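Local coordinates for fructose-bisphosphatase (Pyrococcus horikoshii, PDB 1VDW) that probably hydrolyses phosphate esters such as fructose 1,6-bisphosphate and inositol monophosphate with the help of magnesium, working as a homodimer, at the interface of chains A and B. Residues are numbered along the deposited sequence; one frame, centred on the assembly and turned at random. Chains: chain A/B, hypothetical protein PH1897.

Contact 1: the interface of chains A and B. Residues chain A 143, 150, 170, 181, 184-187; chain B 90-91, 94-96.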
loop_
_atom_site.group_PDB
_atom_site.type_symbol
_atom_site.label_atom_id
_atom_site.label_comp_id
_atom_site.label_asym_id
_atom_site.label_seq_id
_atom_site.Cartn_x
_atom_site.Cartn_y
_atom_site.Cartn_z
ATOM N N ARG A 143 0.529 4.863 -18.587
ATOM C CA ARG A 143 -0.396 4.088 -19.396
ATOM C C ARG A 143 -1.442 5.009 -20.003
ATOM O O ARG A 143 -1.639 6.137 -19.555
ATOM C CB ARG A 143 -1.083 3.011 -18.555
ATOM C CG ARG A 143 -2.059 3.531 -17.506
ATOM C CD ARG A 143 -2.632 2.363 -16.718
ATOM N NE ARG A 143 -3.546 2.768 -15.655
ATOM C CZ ARG A 143 -3.825 2.015 -14.596
ATOM N NH1 ARG A 143 -3.254 0.825 -14.454
ATOM N NH2 ARG A 143 -4.690 2.436 -13.688
ATOM N N SER A 150 -7.654 4.850 -11.648
ATOM C CA SER A 150 -7.197 4.351 -10.357
ATOM C C SER A 150 -6.187 5.409 -9.946
ATOM O O SER A 150 -5.251 5.694 -10.692
ATOM C CB SER A 150 -6.504 2.998 -10.502
ATOM O OG SER A 150 -7.412 2.016 -10.965
ATOM N N ARG A 170 -5.833 4.733 -3.760
ATOM C CA ARG A 170 -4.782 4.154 -2.949
ATOM C C ARG A 170 -4.184 5.320 -2.177
ATOM O O ARG A 170 -4.116 6.450 -2.675
ATOM C CB ARG A 170 -3.699 3.512 -3.814
ATOM C CG ARG A 170 -4.156 2.268 -4.568
ATOM C CD ARG A 170 -4.352 1.079 -3.626
ATOM N NE ARG A 170 -4.800 -0.131 -4.312
ATOM C CZ ARG A 170 -6.071 -0.420 -4.576
ATOM N NH1 ARG A 170 -7.036 0.414 -4.216
ATOM N NH2 ARG A 170 -6.376 -1.560 -5.185
ATOM N N TYR A 181 4.788 4.684 -9.500
ATOM C CA TYR A 181 3.742 3.803 -10.007
ATOM C C TYR A 181 3.025 4.485 -11.164
ATOM O O TYR A 181 2.683 3.839 -12.155
ATOM C CB TYR A 181 2.744 3.447 -8.904
ATOM C CG TYR A 181 3.272 2.501 -7.840
ATOM C CD1 TYR A 181 4.542 1.925 -7.931
ATOM C CD2 TYR A 181 2.491 2.193 -6.729
ATOM C CE1 TYR A 181 5.020 1.067 -6.931
ATOM C CE2 TYR A 181 2.956 1.343 -5.733
ATOM C CZ TYR A 181 4.217 0.786 -5.840
ATOM O OH TYR A 181 4.657 -0.037 -4.829
ATOM N N ARG A 184 5.124 4.219 -14.362
ATOM C CA ARG A 184 5.180 2.965 -15.107
ATOM C C ARG A 184 3.817 2.408 -15.497
ATOM O O ARG A 184 3.725 1.312 -16.047
ATOM C CB ARG A 184 5.990 1.908 -14.345
ATOM C CG ARG A 184 5.376 1.423 -13.049
ATOM C CD ARG A 184 6.212 0.290 -12.453
ATOM N NE ARG A 184 5.695 -0.141 -11.156
ATOM C CZ ARG A 184 4.619 -0.903 -10.992
ATOM N NH1 ARG A 184 3.941 -1.340 -12.041
ATOM N NH2 ARG A 184 4.197 -1.195 -9.771
ATOM N N GLY A 185 2.760 3.152 -15.200
ATOM C CA GLY A 185 1.426 2.721 -15.586
ATOM C C GLY A 185 0.604 1.883 -14.624
ATOM O O GLY A 185 -0.297 1.162 -15.057
ATOM N N ALA A 186 0.893 1.976 -13.329
ATOM C CA ALA A 186 0.154 1.222 -12.319
ATOM C C ALA A 186 -0.974 2.062 -11.717
ATOM O O ALA A 186 -1.827 1.540 -10.999
ATOM C CB ALA A 186 1.106 0.751 -11.229
ATOM N N LEU A 187 -0.956 3.361 -12.011
ATOM C CA LEU A 187 -1.964 4.319 -11.553
ATOM C C LEU A 187 -2.157 5.341 -12.666
ATOM O O LEU A 187 -1.271 5.526 -13.505
ATOM C CB LEU A 187 -1.504 5.056 -10.290
ATOM C CG LEU A 187 -1.389 4.259 -8.991
ATOM C CD1 LEU A 187 -0.753 5.144 -7.919
ATOM C CD2 LEU A 187 -2.760 3.765 -8.556
ATOM N N TYR B 90 -6.025 -6.160 -8.072
ATOM C CA TYR B 90 -5.581 -5.021 -8.870
ATOM C C TYR B 90 -4.106 -4.748 -8.571
ATOM O O TYR B 90 -3.291 -4.545 -9.471
ATOM C CB TYR B 90 -6.384 -3.757 -8.541
ATOM C CG TYR B 90 -5.865 -2.544 -9.285
ATOM C CD1 TYR B 90 -6.304 -2.257 -10.578
ATOM C CD2 TYR B 90 -4.875 -1.727 -8.727
ATOM C CE1 TYR B 90 -5.769 -1.190 -11.299
ATOM C CE2 TYR B 90 -4.334 -0.661 -9.445
ATOM C CZ TYR B 90 -4.785 -0.402 -10.730
ATOM O OH TYR B 90 -4.238 0.635 -11.458
ATOM N N ASN B 91 -3.774 -4.736 -7.285
ATOM C CA ASN B 91 -2.399 -4.490 -6.878
ATOM C C ASN B 91 -1.466 -5.519 -7.500
ATOM O O ASN B 91 -0.447 -5.172 -8.093
ATOM C CB ASN B 91 -2.260 -4.560 -5.357
ATOM C CG ASN B 91 -2.847 -3.360 -4.645
ATOM O OD1 ASN B 91 -3.199 -2.341 -5.255
ATOM N ND2 ASN B 91 -2.933 -3.468 -3.326
ATOM N N ASN B 94 -0.787 -5.128 -11.123
ATOM C CA ASN B 94 -0.039 -3.904 -11.380
ATOM C C ASN B 94 1.291 -3.807 -10.644
ATOM O O ASN B 94 1.891 -2.731 -10.587
ATOM C CB ASN B 94 -0.914 -2.692 -11.068
ATOM C CG ASN B 94 -1.950 -2.450 -12.141
ATOM O OD1 ASN B 94 -1.655 -1.837 -13.172
ATOM N ND2 ASN B 94 -3.161 -2.952 -11.924
ATOM N N GLY B 95 1.749 -4.925 -10.086
ATOM C CA GLY B 95 3.026 -4.936 -9.392
ATOM C C GLY B 95 3.111 -4.156 -8.093
ATOM O O GLY B 95 4.205 -3.779 -7.671
ATOM N N ILE B 96 1.972 -3.906 -7.461
ATOM C CA ILE B 96 1.932 -3.188 -6.189
ATOM C C ILE B 96 1.993 -4.303 -5.150
ATOM O O ILE B 96 1.090 -5.136 -5.076
ATOM C CB ILE B 96 0.639 -2.368 -6.093
ATOM C CG1 ILE B 96 0.636 -1.314 -7.208
ATOM C CG2 ILE B 96 0.531 -1.705 -4.721
ATOM C CD1 ILE B 96 -0.614 -0.484 -7.270
#
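The phenol ring of B:Tyr90 carries the amide nitrogen ND2 of B:Asn94 over the centre of one face, 3.1 Å above the plane, and has B:Asn91 OD1 at its edge. The guanidinium of A:Arg143 has the backbone N of A:Leu187 over one face and A:Ser150 CB at its edge. A:Arg170 and A:Arg184 turn their guanidinium edges to B:Asn91 OD1 and the carbonyl of B:Asn94. B:Tyr90 belongs to helix 89-93, which begins at the last residue of the metal-binding DPLDGS motif of the inositol monophosphatase family. Its CG lies anti to the backbone N (chi1 176°), sending the ring into chain A. There the phenol OH donates to the carbonyl A:Ala186 O at 2.6 Å. It also accepts from both terminal nitrogens of A:Arg143, which meets it tip to tip and end-on, NH2 at 2.9 Å from B:Tyr90 OH, the two planes 85° apart. ND2 of B:Asn94 is held over the ring by a nearly straight bond to B:Tyr90 O, 2.9 Å long. A:Arg184, extended from CG to NE, grips the backbone oxygen B:Asn94 O end-on, with NH1 and NH2 each 2.9 Å from it. A:Arg170, bent at chi2 (-72°), grips B:Asn91 OD1 side-on: NE, 2.9 Å from OD1, falls on a lone pair, whereas NH2 comes from above the amide plane. Beside A:Arg184, CE2 of A:Tyr181 packs against B:Ile96 CG1 at 3.8 Å.

Contact 2: the interface of chains A and B. Residues chain A 169-173; chain B 169-172.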
loop_
_atom_site.group_PDB
_atom_site.type_symbol
_atom_site.label_atom_id
_atom_site.label_comp_id
_atom_site.label_asym_id
_atom_site.label_seq_id
_atom_site.Cartn_x
_atom_site.Cartn_y
_atom_site.Cartn_z
ATOM N N THR A 169 -9.061 4.145 -5.159
ATOM C CA THR A 169 -8.018 5.026 -4.675
ATOM C C THR A 169 -7.045 4.207 -3.850
ATOM O O THR A 169 -7.373 3.126 -3.335
ATOM C CB THR A 169 -8.549 6.156 -3.755
ATOM O OG1 THR A 169 -9.137 5.580 -2.585
ATOM C CG2 THR A 169 -9.571 7.023 -4.475
ATOM N N ARG A 170 -5.833 4.733 -3.760
ATOM C CA ARG A 170 -4.782 4.154 -2.949
ATOM C C ARG A 170 -4.184 5.320 -2.177
ATOM O O ARG A 170 -4.116 6.450 -2.675
ATOM C CB ARG A 170 -3.699 3.512 -3.814
ATOM C CG ARG A 170 -4.156 2.268 -4.568
ATOM C CD ARG A 170 -4.352 1.079 -3.626
ATOM N NE ARG A 170 -4.800 -0.131 -4.312
ATOM C CZ ARG A 170 -6.071 -0.420 -4.576
ATOM N NH1 ARG A 170 -7.036 0.414 -4.216
ATOM N NH2 ARG A 170 -6.376 -1.560 -5.185
ATOM N N THR A 171 -3.798 5.054 -0.941
ATOM C CA THR A 171 -3.139 6.051 -0.102
ATOM C C THR A 171 -2.100 5.173 0.569
ATOM O O THR A 171 -2.343 4.547 1.602
ATOM C CB THR A 171 -4.112 6.683 0.898
ATOM O OG1 THR A 171 -5.235 7.226 0.188
ATOM C CG2 THR A 171 -3.423 7.807 1.661
ATOM N N LEU A 172 -0.932 5.115 -0.059
ATOM C CA LEU A 172 0.119 4.212 0.386
ATOM C C LEU A 172 1.086 4.668 1.457
ATOM O O LEU A 172 1.691 3.827 2.118
ATOM C CB LEU A 172 0.902 3.718 -0.838
ATOM C CG LEU A 172 0.034 3.136 -1.960
ATOM C CD1 LEU A 172 0.924 2.638 -3.089
ATOM C CD2 LEU A 172 -0.839 2.011 -1.424
ATOM N N GLY A 173 1.235 5.973 1.639
ATOM C CA GLY A 173 2.156 6.453 2.652
ATOM C C GLY A 173 3.589 6.640 2.173
ATOM O O GLY A 173 4.501 6.748 2.995
ATOM N N THR B 169 -3.885 8.135 7.483
ATOM C CA THR B 169 -4.738 7.094 6.929
ATOM C C THR B 169 -3.983 6.368 5.824
ATOM O O THR B 169 -3.044 6.906 5.221
ATOM C CB THR B 169 -6.059 7.634 6.315
ATOM O OG1 THR B 169 -5.772 8.442 5.168
ATOM C CG2 THR B 169 -6.839 8.443 7.346
ATOM N N ARG B 170 -4.399 5.131 5.582
ATOM C CA ARG B 170 -3.837 4.293 4.534
ATOM C C ARG B 170 -5.017 3.651 3.823
ATOM O O ARG B 170 -6.065 3.409 4.427
ATOM C CB ARG B 170 -2.952 3.182 5.123
ATOM C CG ARG B 170 -1.664 3.658 5.797
ATOM C CD ARG B 170 -0.637 4.118 4.770
ATOM N NE ARG B 170 0.592 4.625 5.381
ATOM C CZ ARG B 170 0.780 5.877 5.788
ATOM N NH1 ARG B 170 -0.178 6.782 5.661
ATOM N NH2 ARG B 170 1.948 6.228 6.316
ATOM N N THR B 171 -4.848 3.393 2.535
ATOM C CA THR B 171 -5.856 2.715 1.725
ATOM C C THR B 171 -4.950 1.880 0.836
ATOM O O THR B 171 -4.501 2.319 -0.221
ATOM C CB THR B 171 -6.706 3.714 0.933
ATOM O OG1 THR B 171 -7.245 4.690 1.838
ATOM C CG2 THR B 171 -7.861 2.993 0.243
ATOM N N LEU B 172 -4.681 0.660 1.292
ATOM C CA LEU B 172 -3.706 -0.188 0.623
ATOM C C LEU B 172 -4.174 -1.097 -0.496
ATOM O O LEU B 172 -3.353 -1.559 -1.288
ATOM C CB LEU B 172 -2.941 -0.979 1.690
ATOM C CG LEU B 172 -2.346 -0.078 2.791
ATOM C CD1 LEU B 172 -1.594 -0.918 3.811
ATOM C CD2 LEU B 172 -1.422 0.967 2.174
HETATM O O HOH W 1 -7.879 6.754 -0.483
#
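Backbone meets backbone first: A:Thr171 and B:Thr171 form an antiparallel beta bridge across the two-fold axis. A:Thr171 N donates to B:Thr171 O at 2.9 Å, and B:Thr171 N returns the bond to A:Thr171 O, both nearly straight and on carbonyl lone pairs. The threonine side chains cross obliquely on one side of the bridge, A:Thr171 CB 3.9 Å from B:Thr171 CB. Each OG1 stands beside its own backbone N, anti to the carbonyl carbon, so both hydroxyls turn to one water, which lies 2.8 Å from A:Thr171 OG1 and further from B:Thr171 OG1. A:Thr169 OG1 holds that water as well, at 2.7 Å. On the other side of the bridge the leucines cross, A:Leu172 CD2 against B:Leu172 CD2 at 3.8 Å. Further out, B:Arg170 lays one guanidinium face over A:Gly173, whose CA sits 3.5 Å from CZ. The bend at chi2 (-73°) folds the chain back so that NH1 bonds to its own strand's B:Thr169 O, fixing the group's rotation. An alanine here would remove this cover from A:Gly173 and the brace on B:Thr169 O, and would probably loosen the strand end beside the bridge. Through the paired threonines, the site ties the two subunits of the homodimer together at its symmetry axis.

Contact 3: the interface of chains A and B. Residues chain A 25, 95-98, 118, 120-121, 181; chain B 96-98, 118, 120-121, 172, 181.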
loop_
_atom_site.group_PDB
_atom_site.type_symbol
_atom_site.label_atom_id
_atom_site.label_comp_id
_atom_site.label_asym_id
_atom_site.label_seq_id
_atom_site.Cartn_x
_atom_site.Cartn_y
_atom_site.Cartn_z
ATOM N N PHE A 25 14.187 -3.809 9.041
ATOM C CA PHE A 25 12.787 -4.069 8.710
ATOM C C PHE A 25 12.343 -5.288 9.515
ATOM O O PHE A 25 12.869 -6.389 9.342
ATOM C CB PHE A 25 12.629 -4.328 7.206
ATOM C CG PHE A 25 11.194 -4.371 6.735
ATOM C CD1 PHE A 25 10.344 -3.289 6.931
ATOM C CD2 PHE A 25 10.701 -5.492 6.078
ATOM C CE1 PHE A 25 9.023 -3.317 6.478
ATOM C CE2 PHE A 25 9.381 -5.535 5.620
ATOM C CZ PHE A 25 8.542 -4.444 5.822
ATOM N N GLY A 95 6.161 -2.509 9.425
ATOM C CA GLY A 95 6.183 -3.647 8.522
ATOM C C GLY A 95 5.309 -3.535 7.288
ATOM O O GLY A 95 4.971 -4.555 6.684
ATOM N N ILE A 96 4.937 -2.315 6.915
ATOM C CA ILE A 96 4.104 -2.087 5.734
ATOM C C ILE A 96 5.096 -1.929 4.577
ATOM O O ILE A 96 5.914 -1.009 4.573
ATOM C CB ILE A 96 3.246 -0.836 5.935
ATOM C CG1 ILE A 96 2.365 -1.023 7.179
ATOM C CG2 ILE A 96 2.403 -0.574 4.697
ATOM C CD1 ILE A 96 1.476 0.155 7.509
ATOM N N PRO A 97 5.026 -2.821 3.569
ATOM C CA PRO A 97 5.931 -2.816 2.416
ATOM C C PRO A 97 5.832 -1.717 1.377
ATOM O O PRO A 97 5.802 -1.993 0.177
ATOM C CB PRO A 97 5.719 -4.202 1.823
ATOM C CG PRO A 97 4.255 -4.392 2.005
ATOM C CD PRO A 97 4.009 -3.883 3.421
ATOM N N PHE A 98 5.801 -0.474 1.843
ATOM C CA PHE A 98 5.753 0.686 0.967
ATOM C C PHE A 98 6.707 1.742 1.503
ATOM O O PHE A 98 6.343 2.537 2.357
ATOM C CB PHE A 98 4.341 1.280 0.893
ATOM C CG PHE A 98 3.378 0.454 0.101
ATOM C CD1 PHE A 98 3.590 0.210 -1.253
ATOM C CD2 PHE A 98 2.270 -0.109 0.717
ATOM C CE1 PHE A 98 2.711 -0.591 -1.977
ATOM C CE2 PHE A 98 1.387 -0.911 0.002
ATOM C CZ PHE A 98 1.610 -1.152 -1.348
ATOM N N GLU A 118 12.898 1.103 -4.662
ATOM C CA GLU A 118 11.790 0.458 -3.950
ATOM C C GLU A 118 12.385 -0.901 -3.557
ATOM O O GLU A 118 12.251 -1.895 -4.269
ATOM C CB GLU A 118 10.609 0.301 -4.908
ATOM C CG GLU A 118 9.411 -0.380 -4.279
ATOM C CD GLU A 118 8.207 -0.525 -5.201
ATOM O OE1 GLU A 118 8.335 -0.348 -6.434
ATOM O OE2 GLU A 118 7.118 -0.846 -4.675
ATOM N N ILE A 120 11.689 -3.420 -1.267
ATOM C CA ILE A 120 10.891 -4.626 -1.056
ATOM C C ILE A 120 10.821 -5.518 -2.286
ATOM O O ILE A 120 10.803 -6.746 -2.176
ATOM C CB ILE A 120 9.444 -4.274 -0.628
ATOM C CG1 ILE A 120 9.437 -3.742 0.807
ATOM C CG2 ILE A 120 8.541 -5.498 -0.762
ATOM C CD1 ILE A 120 9.876 -4.759 1.848
ATOM N N VAL A 121 10.788 -4.896 -3.457
ATOM C CA VAL A 121 10.685 -5.634 -4.709
ATOM C C VAL A 121 11.917 -5.441 -5.597
ATOM O O VAL A 121 11.874 -5.701 -6.793
ATOM C CB VAL A 121 9.402 -5.253 -5.486
ATOM C CG1 VAL A 121 8.196 -5.924 -4.837
ATOM C CG2 VAL A 121 9.224 -3.740 -5.503
ATOM N N TYR A 181 4.788 4.684 -9.500
ATOM C CA TYR A 181 3.742 3.803 -10.007
ATOM C C TYR A 181 3.025 4.485 -11.164
ATOM O O TYR A 181 2.683 3.839 -12.155
ATOM C CB TYR A 181 2.744 3.447 -8.904
ATOM C CG TYR A 181 3.272 2.501 -7.840
ATOM C CD1 TYR A 181 4.542 1.925 -7.931
ATOM C CD2 TYR A 181 2.491 2.193 -6.729
ATOM C CE1 TYR A 181 5.020 1.067 -6.931
ATOM C CE2 TYR A 181 2.956 1.343 -5.733
ATOM C CZ TYR A 181 4.217 0.786 -5.840
ATOM O OH TYR A 181 4.657 -0.037 -4.829
ATOM N N ILE B 96 1.972 -3.906 -7.461
ATOM C CA ILE B 96 1.932 -3.188 -6.189
ATOM C C ILE B 96 1.993 -4.303 -5.150
ATOM O O ILE B 96 1.090 -5.136 -5.076
ATOM C CB ILE B 96 0.639 -2.368 -6.093
ATOM C CG1 ILE B 96 0.636 -1.314 -7.208
ATOM C CG2 ILE B 96 0.531 -1.705 -4.721
ATOM C CD1 ILE B 96 -0.614 -0.484 -7.270
ATOM N N PRO B 97 3.062 -4.332 -4.330
ATOM C CA PRO B 97 3.274 -5.363 -3.308
ATOM C C PRO B 97 2.384 -5.444 -2.082
ATOM O O PRO B 97 2.871 -5.467 -0.948
ATOM C CB PRO B 97 4.748 -5.188 -2.954
ATOM C CG PRO B 97 4.923 -3.715 -3.041
ATOM C CD PRO B 97 4.156 -3.339 -4.301
ATOM N N PHE B 98 1.080 -5.514 -2.311
ATOM C CA PHE B 98 0.127 -5.635 -1.221
ATOM C C PHE B 98 -1.031 -6.508 -1.692
ATOM O O PHE B 98 -1.964 -6.039 -2.343
ATOM C CB PHE B 98 -0.385 -4.265 -0.789
ATOM C CG PHE B 98 -1.011 -4.273 0.564
ATOM C CD1 PHE B 98 -0.218 -4.280 1.708
ATOM C CD2 PHE B 98 -2.389 -4.323 0.700
ATOM C CE1 PHE B 98 -0.798 -4.338 2.976
ATOM C CE2 PHE B 98 -2.978 -4.383 1.957
ATOM C CZ PHE B 98 -2.182 -4.389 3.098
ATOM N N GLU B 118 0.525 -13.487 3.210
ATOM C CA GLU B 118 1.056 -12.282 2.570
ATOM C C GLU B 118 2.428 -12.686 2.019
ATOM O O GLU B 118 3.452 -12.573 2.698
ATOM C CB GLU B 118 1.180 -11.174 3.618
ATOM C CG GLU B 118 1.646 -9.846 3.064
ATOM C CD GLU B 118 1.809 -8.762 4.117
ATOM O OE1 GLU B 118 1.754 -9.062 5.337
ATOM O OE2 GLU B 118 2.013 -7.603 3.705
ATOM N N ILE B 120 4.697 -11.411 -0.288
ATOM C CA ILE B 120 5.818 -10.487 -0.426
ATOM C C ILE B 120 6.763 -10.467 0.770
ATOM O O ILE B 120 7.979 -10.350 0.602
ATOM C CB ILE B 120 5.318 -9.054 -0.702
ATOM C CG1 ILE B 120 4.688 -8.990 -2.095
ATOM C CG2 ILE B 120 6.466 -8.056 -0.580
ATOM C CD1 ILE B 120 5.674 -9.222 -3.242
ATOM N N VAL B 121 6.211 -10.584 1.972
ATOM C CA VAL B 121 7.013 -10.567 3.185
ATOM C C VAL B 121 6.966 -11.905 3.920
ATOM O O VAL B 121 7.312 -11.989 5.096
ATOM C CB VAL B 121 6.562 -9.428 4.122
ATOM C CG1 VAL B 121 7.067 -8.097 3.585
ATOM C CG2 VAL B 121 5.040 -9.404 4.224
ATOM N N LEU B 172 -4.681 0.660 1.292
ATOM C CA LEU B 172 -3.706 -0.188 0.623
ATOM C C LEU B 172 -4.174 -1.097 -0.496
ATOM O O LEU B 172 -3.353 -1.559 -1.288
ATOM C CB LEU B 172 -2.941 -0.979 1.690
ATOM C CG LEU B 172 -2.346 -0.078 2.791
ATOM C CD1 LEU B 172 -1.594 -0.918 3.811
ATOM C CD2 LEU B 172 -1.422 0.967 2.174
ATOM N N TYR B 181 -3.234 -6.567 9.388
ATOM C CA TYR B 181 -2.281 -5.567 9.880
ATOM C C TYR B 181 -2.758 -5.031 11.235
ATOM O O TYR B 181 -1.949 -4.808 12.143
ATOM C CB TYR B 181 -2.139 -4.432 8.864
ATOM C CG TYR B 181 -1.098 -4.698 7.798
ATOM C CD1 TYR B 181 -0.814 -5.995 7.369
ATOM C CD2 TYR B 181 -0.387 -3.649 7.222
ATOM C CE1 TYR B 181 0.158 -6.242 6.399
ATOM C CE2 TYR B 181 0.581 -3.885 6.251
ATOM C CZ TYR B 181 0.849 -5.183 5.849
ATOM O OH TYR B 181 1.834 -5.401 4.910
#
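The loop after helix 89-93, residues 95 to 98, meets its twin here in an apolar core of the homodimer interface, with no polar bond between the chains. A:Phe98 and B:Phe98 break the symmetry. In chain A the ring's CG is anti to the carbonyl carbon (chi1 -73°), and its tip enters chain B, where A:Phe98 CZ lies 3.6 Å from B:Ile96 CG2 and 3.7 Å from B:Phe98 CB. In chain B, CG is anti to the backbone N instead (chi1 -162°), which puts the ring back on its own chain with B:Leu172 CB over one face. A:Ile96 crosses B:Tyr181 obliquely, CG1 against the ring carbon CE2 at 3.5 Å. A:Pro97 meets B:Tyr181 tip to tip, its ring carbon CD turned to the phenol OH. B:Tyr181 OH donates to the syn lone pair of B:Glu118 OE2 at 2.5 Å, while A:Tyr181 OH reaches A:Glu118 OE2 from above the carboxylate plane. A:Ile120 and B:Ile120 touch methyl to methyl, CG2 to CG2 a tight 3.3 Å, and A:Val121 CG1 packs on B:Pro97 CB. The loop leads into strand 100-107, and A:Ile120 and B:Ile120 each ride on the 3-10 helix 119-121 of their chain, between strands 110-118 and 123-128.

Contact 1 and contact 2 have their centres about 13 Å apart and share A:Arg170, whose head serves the partner's helix in one while its backbone borders the two-fold bridge in the other. Contact 3 lies about 14 Å from contact 1, with A:Tyr181 and B:Ile96 in common, and about 12 Å from contact 2, with B:Leu172 in common. Together they make one continuous interface, mainly polar in contact 1, apolar in contact 3. Helix 89-93 and its following loop adjoin the metal-binding motif, so dimer formation is likely to steady the ground next to each active site.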